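PDB 3LOV: protoporphyrinogen oxidase from Exiguobacterium sibiricum, which probably oxidises coproporphyrinogen III to coproporphyrin III with molecular oxygen, using bound FAD, in the pathway that makes heme b. Local coordinates for residues L34-G38 / E39-G43; P288-V291 / Q292-D296; A297-P300 / E301-Q304. All coordinates share one frame; numbering follows the deposited sequence.

Contact 1. Residues L34-G38 / E39-G43; sequences LLEAG and ERLGG. With FAD (flavin-adenine dinucleotide), chain B.
Glu-36 and Arg-40 meet where the chain turns back after strand 31-35. The side chain of Glu-36 starts beside Leu-41, its CB 4.3 Å from Leu-41 CD2. CG is swung away from the backbone N (chi1 167°) and meets the carbonyl oxygen of Arg-40, with Glu-36 CG 3.3 Å from Arg-40 O. A bend at chi2 (49°) then turns the carboxylate to the adenosine ribose of FAD. Both of its oxygens are used. Glu-36 OE1 accepts a hydrogen bond from FAD O3B at 2.5 Å, and Glu-36 OE2 accepts one from FAD O2B at 2.6 Å. This two-pronged grip fixes the rotation of the carboxylate. The backbone steadies it further: Gly-38 N donates to Glu-36 OE2 at 2.9 Å, on the anti side and 28° out of the carboxylate plane. Gly-12 N bonds to OE1. An acidic residue at the end of the second strand, holding the ribose hydroxyls, is the classic feature of FAD-binding Rossmann folds.

Water 1 takes the N-H of Arg-40 at 3.2 Å from Arg-40 N and lies near Glu-36 OE2. The guanidinium of Arg-40 makes a weak bond from NH1 to Gly-43 O in its own plane, and NH2 joins Glu-236 in a salt bridge and Val-45 O in a hydrogen bond.

Leu-34 CD2 packs against Leu-41 CD2 at 4.3 Å. Strand 31-35 lies between strands 250-252 and 6-10 of the parallel sheet, and Leu-41 tucks against strand 250-252 and helix 235-245.

Contact 2. Residues P288-V291 / Q292-D296; sequences PQVV and QLLPD. With FAD (flavin-adenine dinucleotide), chain B.
Gln-289 gives its backbone carbonyl to Leu-293 and its flat side-chain amide to the adenine of FAD. The amide meets the N6A/N7A edge of the base edge-on, its plane clearly twisted, so neither face is stacked on the other. Gln-289 OE1 accepts from FAD N6A at 2.8 Å, and Gln-289 NE2 donates to FAD N7A at 2.9 Å. The first bond is the straighter of the two, at 159° against 138°. Because one end accepts and the other donates, the pair fixes which way round the amide sits. The chain is extended beyond CG (chi2 -172°), which carries the amide from the helix to the base. The other flat group is the Gln-289 peptide carbonyl. Leu-293 N approaches its oxygen tilted from the carbonyl plane and bonds at 2.9 Å to Gln-289 O. The side chain of Leu-293 folds over the same oxygen, with Leu-293 CG 3.2 Å from Gln-289 O.

One residue on, Val-290 and Leu-294 lie side by side and point the same way. Val-290 CG1 touches Leu-294 CD1 at 3.7 Å. Both side chains pack on strand 435-437, through Leu-437 and Ile-435.

The helix then runs out. Leu-294 N has two weak bonds, to Val-290 O at 3.0 Å and to Val-291 O at 3.5 Å. Leu-294 is the first residue to leave helical angles, and Pro-295 follows it. Leu-293 also rests on Leu-257, another residue of the FAD site. Here a short helix after strand 280-283 of a Rossmann-type sheet presents a glutamine to the adenine end of the dinucleotide site.

Contact 3. Residues A297-P300 / E301-Q304; sequences AHLP and ELEQ
Leu-299 and Glu-303 are joined by a backbone hydrogen bond that opens helix 300-303. Glu-303 N donates to Leu-299 O at 3.1 Å and lies in the carbonyl plane. The same oxygen takes a second, weak bond from Leu-302 N. Pro-300 O accepts from Gln-304 N at 2.9 Å, nearly in line with its carbonyl bond. These bonds make up the first turn.

The van der Waals contacts come next. Leu-299 CD1 approaches Leu-302 CD1 to 4.3 Å. Leu-302 in turn rests on Val-290 and Val-291 of helix 287-293. The Pro-300 ring is packed on several sides. Its CD sits 3.7 Å above the centre of one face of the His-298 imidazole. Its CB touches the amide end of Gln-304, with Pro-300 CB 3.5 Å from Gln-304 NE2.

This is a helix N-terminus with Leu-299 at the N-cap and proline directly after it. Pro-300 has no N-H to offer, and its ring fits the first turn, where no earlier carbonyl calls for one. The short helix follows helix 287-293 in the chain and packs back on it.

Among the charged groups, Glu-301 lies alongside Pro-300. A bend at chi2 (84°) brings Glu-301 OE1 to 3.3 Å from Pro-300 CD. That oxygen also forms a salt bridge with Arg-423 of helix 417-431. Arg-423 bonds to His-298 O too, so it ties the loop and the helix start to the same partner.

Water 2 accepts the N-H of the N-cap residue, 2.8 Å from Leu-299 N. Ala-297 O and Glu-303 OE2 are among the acceptors competing for its protons. Glu-303 is extended beyond CG, which takes its carboxylate back along Pro-300 toward that water.

The three contacts follow one another along the chain, and none nests in or crosses another. Contact 1 comes first and closes the turn that leaves strand 31-35. Contact 2 lies much later, on the helix after strand 280-283, and runs into the loop at its end. Contact 3 begins directly after and turns that loop into helix 300-303. Contacts 1 and 2 do not touch, with nearest atoms about 7 Å apart, yet both hold the adenosine part of one FAD. Helix 300-303 folds back on helix 287-293, so contacts 2 and 3 share one interface, centres about 9 Å apart. They join the cofactor-binding sheet to helix 417-431. Contact 3 itself stays away from FAD.

Contact 1. Residues L34-G38 / E39-G43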
# COMPACT_ATOMS: atom_id res chain seq x y z
N LEU A 34 20.06 -4.17 14.20
CA LEU A 34 19.31 -3.95 12.95
C LEU A 34 20.26 -3.48 11.87
O LEU A 34 20.93 -2.44 12.01
CB LEU A 34 18.20 -2.92 13.14
CG LEU A 34 17.22 -2.75 11.98
CD1 LEU A 34 15.79 -2.45 12.48
CD2 LEU A 34 17.70 -1.70 10.97
N LEU A 35 20.29 -4.27 10.79
CA LEU A 35 21.08 -3.97 9.58
C LEU A 35 20.22 -3.33 8.49
O LEU A 35 19.24 -3.93 7.99
CB LEU A 35 21.70 -5.26 9.06
CG LEU A 35 22.54 -6.14 10.03
CD1 LEU A 35 23.08 -7.45 9.35
CD2 LEU A 35 23.67 -5.31 10.60
N GLU A 36 20.60 -2.12 8.09
CA GLU A 36 19.94 -1.40 6.99
C GLU A 36 20.96 -1.20 5.87
O GLU A 36 22.04 -0.73 6.14
CB GLU A 36 19.43 -0.04 7.49
CG GLU A 36 19.00 0.95 6.42
CD GLU A 36 18.05 0.39 5.34
OE1 GLU A 36 17.06 -0.28 5.69
OE2 GLU A 36 18.26 0.69 4.15
N ALA A 37 20.60 -1.56 4.63
CA ALA A 37 21.53 -1.47 3.51
C ALA A 37 21.93 -0.06 3.11
O ALA A 37 23.02 0.16 2.63
CB ALA A 37 20.98 -2.17 2.30
N GLY A 38 21.03 0.90 3.26
CA GLY A 38 21.26 2.24 2.68
C GLY A 38 21.66 3.28 3.70
O GLY A 38 21.99 2.99 4.86
N GLU A 39 21.60 4.53 3.29
CA GLU A 39 22.04 5.65 4.14
C GLU A 39 21.03 6.14 5.20
O GLU A 39 21.35 7.08 5.92
CB GLU A 39 22.35 6.84 3.25
CG GLU A 39 21.13 7.54 2.73
CD GLU A 39 20.57 6.92 1.49
OE1 GLU A 39 20.79 5.70 1.25
OE2 GLU A 39 19.90 7.67 0.76
N ARG A 40 19.81 5.56 5.24
CA ARG A 40 18.71 6.10 6.06
C ARG A 40 17.77 4.99 6.46
O ARG A 40 17.72 3.97 5.82
CB ARG A 40 17.90 7.16 5.30
CG ARG A 40 17.11 6.59 4.07
CD ARG A 40 16.42 7.69 3.28
NE ARG A 40 15.26 8.23 3.99
CZ ARG A 40 14.05 7.69 4.04
NH1 ARG A 40 13.76 6.55 3.42
NH2 ARG A 40 13.11 8.29 4.75
N LEU A 41 17.04 5.20 7.56
CA LEU A 41 15.94 4.34 7.97
C LEU A 41 14.68 4.82 7.26
O LEU A 41 14.67 5.92 6.73
CB LEU A 41 15.74 4.43 9.49
CG LEU A 41 16.87 3.96 10.38
CD1 LEU A 41 16.55 4.27 11.86
CD2 LEU A 41 17.12 2.48 10.12
N GLY A 42 13.64 4.00 7.20
CA GLY A 42 12.36 4.44 6.64
C GLY A 42 11.83 3.68 5.45
O GLY A 42 10.60 3.57 5.26
N GLY A 43 12.75 3.12 4.67
CA GLY A 43 12.36 2.34 3.52
C GLY A 43 11.59 3.24 2.58
O GLY A 43 12.03 4.35 2.26
PA FAD B . 10.49 -1.18 2.80
O1A FAD B . 9.90 0.14 3.15
O2A FAD B . 10.71 -1.51 1.37
O5B FAD B . 11.87 -1.33 3.57
C5B FAD B . 12.83 -2.31 3.25
C4B FAD B . 14.16 -1.89 3.89
O4B FAD B . 15.12 -2.94 3.78
C3B FAD B . 14.70 -0.64 3.23
O3B FAD B . 15.13 0.31 4.19
C2B FAD B . 15.84 -1.21 2.41
O2B FAD B . 16.89 -0.33 2.24
C1B FAD B . 16.30 -2.39 3.25
N9A FAD B . 17.04 -3.43 2.54
C8A FAD B . 16.93 -3.93 1.25
N7A FAD B . 17.85 -4.90 1.05
C5A FAD B . 18.57 -5.04 2.21
C6A FAD B . 19.61 -5.88 2.61
N6A FAD B . 20.10 -6.81 1.79
N1A FAD B . 20.13 -5.76 3.89
C2A FAD B . 19.60 -4.86 4.78
N3A FAD B . 18.55 -4.05 4.39
C4A FAD B . 18.07 -4.13 3.13
N1 FAD B . 0.76 1.83 2.55
C2 FAD B . -0.20 2.50 3.26
O2 FAD B . -0.62 2.05 4.33
N3 FAD B . -0.71 3.67 2.76
C4 FAD B . -0.31 4.18 1.57
O4 FAD B . -0.79 5.24 1.21
C4X FAD B . 0.62 3.51 0.82
N5 FAD B . 1.07 4.05 -0.37
C5X FAD B . 2.04 3.36 -1.10
C6 FAD B . 2.47 3.86 -2.33
C7 FAD B . 3.45 3.17 -3.07
C7M FAD B . 3.92 3.73 -4.39
C8 FAD B . 4.02 1.99 -2.57
C8M FAD B . 5.06 1.20 -3.35
C9 FAD B . 3.60 1.48 -1.35
C9A FAD B . 2.61 2.15 -0.60
N10 FAD B . 2.18 1.64 0.64
C10 FAD B . 1.18 2.33 1.34
C1' FAD B . 2.72 0.36 1.23
C2' FAD B . 3.84 0.72 2.24
O2' FAD B . 4.87 1.32 1.54
C3' FAD B . 4.40 -0.51 2.98
O3' FAD B . 3.40 -0.88 3.92
C4' FAD B . 5.71 -0.28 3.77
O4' FAD B . 6.52 0.79 3.33
C5' FAD B . 6.61 -1.50 3.72
O5' FAD B . 7.71 -1.29 4.57
P FAD B . 8.77 -2.45 4.74
O1P FAD B . 8.14 -3.81 4.76
O2P FAD B . 9.77 -2.18 5.85
O3P FAD B . 9.61 -2.41 3.34
O HOH W 1 18.55 3.69 2.93

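Contact 2. Residues P288-V291 / Q292-D296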
# COMPACT_ATOMS: atom_id res chain seq x y z
N PRO A 288 12.58 -11.11 -3.13
CA PRO A 288 13.57 -11.77 -4.00
C PRO A 288 14.98 -11.83 -3.40
O PRO A 288 15.78 -12.66 -3.82
CB PRO A 288 13.60 -10.89 -5.26
CG PRO A 288 12.41 -9.95 -5.14
CD PRO A 288 12.13 -9.82 -3.67
N GLN A 289 15.31 -10.95 -2.46
CA GLN A 289 16.55 -11.10 -1.74
C GLN A 289 16.43 -12.21 -0.72
O GLN A 289 17.42 -12.87 -0.44
CB GLN A 289 17.00 -9.81 -1.07
CG GLN A 289 17.30 -8.63 -2.03
CD GLN A 289 17.90 -7.50 -1.26
OE1 GLN A 289 18.85 -7.71 -0.51
NE2 GLN A 289 17.35 -6.30 -1.40
N VAL A 290 15.23 -12.45 -0.19
CA VAL A 290 15.01 -13.59 0.71
C VAL A 290 15.33 -14.91 0.02
O VAL A 290 16.03 -15.79 0.56
CB VAL A 290 13.56 -13.61 1.28
CG1 VAL A 290 13.29 -14.91 2.03
CG2 VAL A 290 13.31 -12.36 2.17
N VAL A 291 14.80 -15.06 -1.18
CA VAL A 291 15.02 -16.26 -1.98
C VAL A 291 16.51 -16.48 -2.21
O VAL A 291 16.99 -17.60 -2.05
CB VAL A 291 14.32 -16.17 -3.36
CG1 VAL A 291 14.78 -17.30 -4.29
CG2 VAL A 291 12.79 -16.11 -3.18
N GLN A 292 17.24 -15.42 -2.55
CA GLN A 292 18.67 -15.55 -2.85
C GLN A 292 19.49 -15.85 -1.59
O GLN A 292 20.43 -16.62 -1.65
CB GLN A 292 19.23 -14.28 -3.46
CG GLN A 292 19.34 -14.29 -4.93
CD GLN A 292 20.21 -13.15 -5.40
OE1 GLN A 292 20.05 -12.01 -4.95
NE2 GLN A 292 21.16 -13.44 -6.29
N LEU A 293 19.15 -15.20 -0.48
CA LEU A 293 19.86 -15.38 0.80
C LEU A 293 19.62 -16.75 1.44
O LEU A 293 20.41 -17.18 2.29
CB LEU A 293 19.45 -14.29 1.80
CG LEU A 293 19.91 -12.85 1.54
CD1 LEU A 293 19.17 -11.95 2.50
CD2 LEU A 293 21.43 -12.65 1.65
N LEU A 294 18.53 -17.44 1.07
CA LEU A 294 18.20 -18.73 1.68
C LEU A 294 18.16 -19.85 0.65
O LEU A 294 17.10 -20.41 0.38
CB LEU A 294 16.89 -18.66 2.47
CG LEU A 294 16.77 -17.55 3.52
CD1 LEU A 294 15.29 -17.40 3.99
CD2 LEU A 294 17.75 -17.78 4.74
N PRO A 295 19.32 -20.21 0.10
CA PRO A 295 19.37 -21.13 -1.04
C PRO A 295 18.96 -22.57 -0.75
O PRO A 295 18.59 -23.26 -1.68
CB PRO A 295 20.85 -21.07 -1.47
CG PRO A 295 21.57 -20.59 -0.25
CD PRO A 295 20.65 -19.63 0.38
N ASP A 296 19.01 -23.01 0.51
CA ASP A 296 18.53 -24.34 0.89
C ASP A 296 17.03 -24.40 1.07
O ASP A 296 16.49 -25.46 1.32
CB ASP A 296 19.17 -24.79 2.21
CG ASP A 296 20.68 -24.80 2.13
OD1 ASP A 296 21.21 -24.85 1.01
OD2 ASP A 296 21.34 -24.72 3.19
PA FAD B . 10.49 -1.18 2.80
O1A FAD B . 9.90 0.14 3.15
O2A FAD B . 10.71 -1.51 1.37
O5B FAD B . 11.87 -1.33 3.57
C5B FAD B . 12.83 -2.31 3.25
C4B FAD B . 14.16 -1.89 3.89
O4B FAD B . 15.12 -2.94 3.78
C3B FAD B . 14.70 -0.64 3.23
O3B FAD B . 15.13 0.31 4.19
C2B FAD B . 15.84 -1.21 2.41
O2B FAD B . 16.89 -0.33 2.24
C1B FAD B . 16.30 -2.39 3.25
N9A FAD B . 17.04 -3.43 2.54
C8A FAD B . 16.93 -3.93 1.25
N7A FAD B . 17.85 -4.90 1.05
C5A FAD B . 18.57 -5.04 2.21
C6A FAD B . 19.61 -5.88 2.61
N6A FAD B . 20.10 -6.81 1.79
N1A FAD B . 20.13 -5.76 3.89
C2A FAD B . 19.60 -4.86 4.78
N3A FAD B . 18.55 -4.05 4.39
C4A FAD B . 18.07 -4.13 3.13
N1 FAD B . 0.76 1.83 2.55
C2 FAD B . -0.20 2.50 3.26
O2 FAD B . -0.62 2.05 4.33
N3 FAD B . -0.71 3.67 2.76
C4 FAD B . -0.31 4.18 1.57
O4 FAD B . -0.79 5.24 1.21
C4X FAD B . 0.62 3.51 0.82
N5 FAD B . 1.07 4.05 -0.37
C5X FAD B . 2.04 3.36 -1.10
C6 FAD B . 2.47 3.86 -2.33
C7 FAD B . 3.45 3.17 -3.07
C7M FAD B . 3.92 3.73 -4.39
C8 FAD B . 4.02 1.99 -2.57
C8M FAD B . 5.06 1.20 -3.35
C9 FAD B . 3.60 1.48 -1.35
C9A FAD B . 2.61 2.15 -0.60
N10 FAD B . 2.18 1.64 0.64
C10 FAD B . 1.18 2.33 1.34
C1' FAD B . 2.72 0.36 1.23
C2' FAD B . 3.84 0.72 2.24
O2' FAD B . 4.87 1.32 1.54
C3' FAD B . 4.40 -0.51 2.98
O3' FAD B . 3.40 -0.88 3.92
C4' FAD B . 5.71 -0.28 3.77
O4' FAD B . 6.52 0.79 3.33
C5' FAD B . 6.61 -1.50 3.72
O5' FAD B . 7.71 -1.29 4.57
P FAD B . 8.77 -2.45 4.74
O1P FAD B . 8.14 -3.81 4.76
O2P FAD B . 9.77 -2.18 5.85
O3P FAD B . 9.61 -2.41 3.34

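Contact 3. Residues A297-P300 / E301-Q304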
# COMPACT_ATOMS: atom_id res chain seq x y z
N ALA A 297 16.36 -23.26 0.98
CA ALA A 297 14.94 -23.24 1.08
C ALA A 297 14.35 -23.20 -0.33
O ALA A 297 14.79 -22.44 -1.18
CB ALA A 297 14.50 -22.08 1.89
N HIS A 298 13.32 -24.02 -0.55
CA HIS A 298 12.62 -24.08 -1.84
C HIS A 298 11.39 -23.18 -1.73
O HIS A 298 10.41 -23.53 -1.08
CB HIS A 298 12.21 -25.54 -2.14
CG HIS A 298 11.49 -25.72 -3.45
ND1 HIS A 298 12.00 -25.28 -4.65
CD2 HIS A 298 10.29 -26.29 -3.74
CE1 HIS A 298 11.16 -25.58 -5.63
NE2 HIS A 298 10.11 -26.18 -5.10
N LEU A 299 11.47 -22.00 -2.36
CA LEU A 299 10.51 -20.92 -2.15
C LEU A 299 9.89 -20.42 -3.48
O LEU A 299 9.99 -19.23 -3.82
CB LEU A 299 11.27 -19.79 -1.47
CG LEU A 299 11.84 -20.08 -0.07
CD1 LEU A 299 12.48 -18.81 0.58
CD2 LEU A 299 10.78 -20.65 0.82
N PRO A 300 9.30 -21.33 -4.29
CA PRO A 300 8.79 -20.90 -5.59
C PRO A 300 7.67 -19.86 -5.43
O PRO A 300 7.52 -18.99 -6.29
CB PRO A 300 8.24 -22.20 -6.21
CG PRO A 300 7.94 -23.08 -5.03
CD PRO A 300 9.02 -22.75 -4.02
N GLU A 301 6.91 -19.97 -4.33
CA GLU A 301 5.86 -18.98 -4.03
C GLU A 301 6.44 -17.57 -4.05
O GLU A 301 5.86 -16.66 -4.64
CB GLU A 301 5.21 -19.23 -2.68
CG GLU A 301 4.49 -20.55 -2.56
CD GLU A 301 5.42 -21.72 -2.18
OE1 GLU A 301 6.65 -21.57 -2.12
OE2 GLU A 301 4.89 -22.79 -1.88
N LEU A 302 7.61 -17.39 -3.47
CA LEU A 302 8.26 -16.08 -3.51
C LEU A 302 8.87 -15.74 -4.87
O LEU A 302 8.89 -14.58 -5.25
CB LEU A 302 9.32 -15.95 -2.41
CG LEU A 302 8.79 -15.88 -0.98
CD1 LEU A 302 9.94 -15.44 -0.05
CD2 LEU A 302 7.63 -14.92 -0.85
N GLU A 303 9.37 -16.75 -5.61
CA GLU A 303 9.89 -16.49 -6.98
C GLU A 303 8.77 -16.03 -7.93
O GLU A 303 9.00 -15.26 -8.83
CB GLU A 303 10.55 -17.75 -7.57
CG GLU A 303 11.83 -18.16 -6.85
CD GLU A 303 12.26 -19.59 -7.11
OE1 GLU A 303 11.52 -20.38 -7.74
OE2 GLU A 303 13.34 -19.96 -6.63
N GLN A 304 7.56 -16.52 -7.73
CA GLN A 304 6.42 -16.14 -8.56
C GLN A 304 5.63 -14.97 -8.05
O GLN A 304 4.65 -14.61 -8.66
CB GLN A 304 5.48 -17.35 -8.67
CG GLN A 304 6.13 -18.48 -9.45
CD GLN A 304 5.52 -19.82 -9.10
OE1 GLN A 304 4.30 -19.98 -9.03
NE2 GLN A 304 6.38 -20.79 -8.85
O HOH W 2 13.72 -20.96 -3.64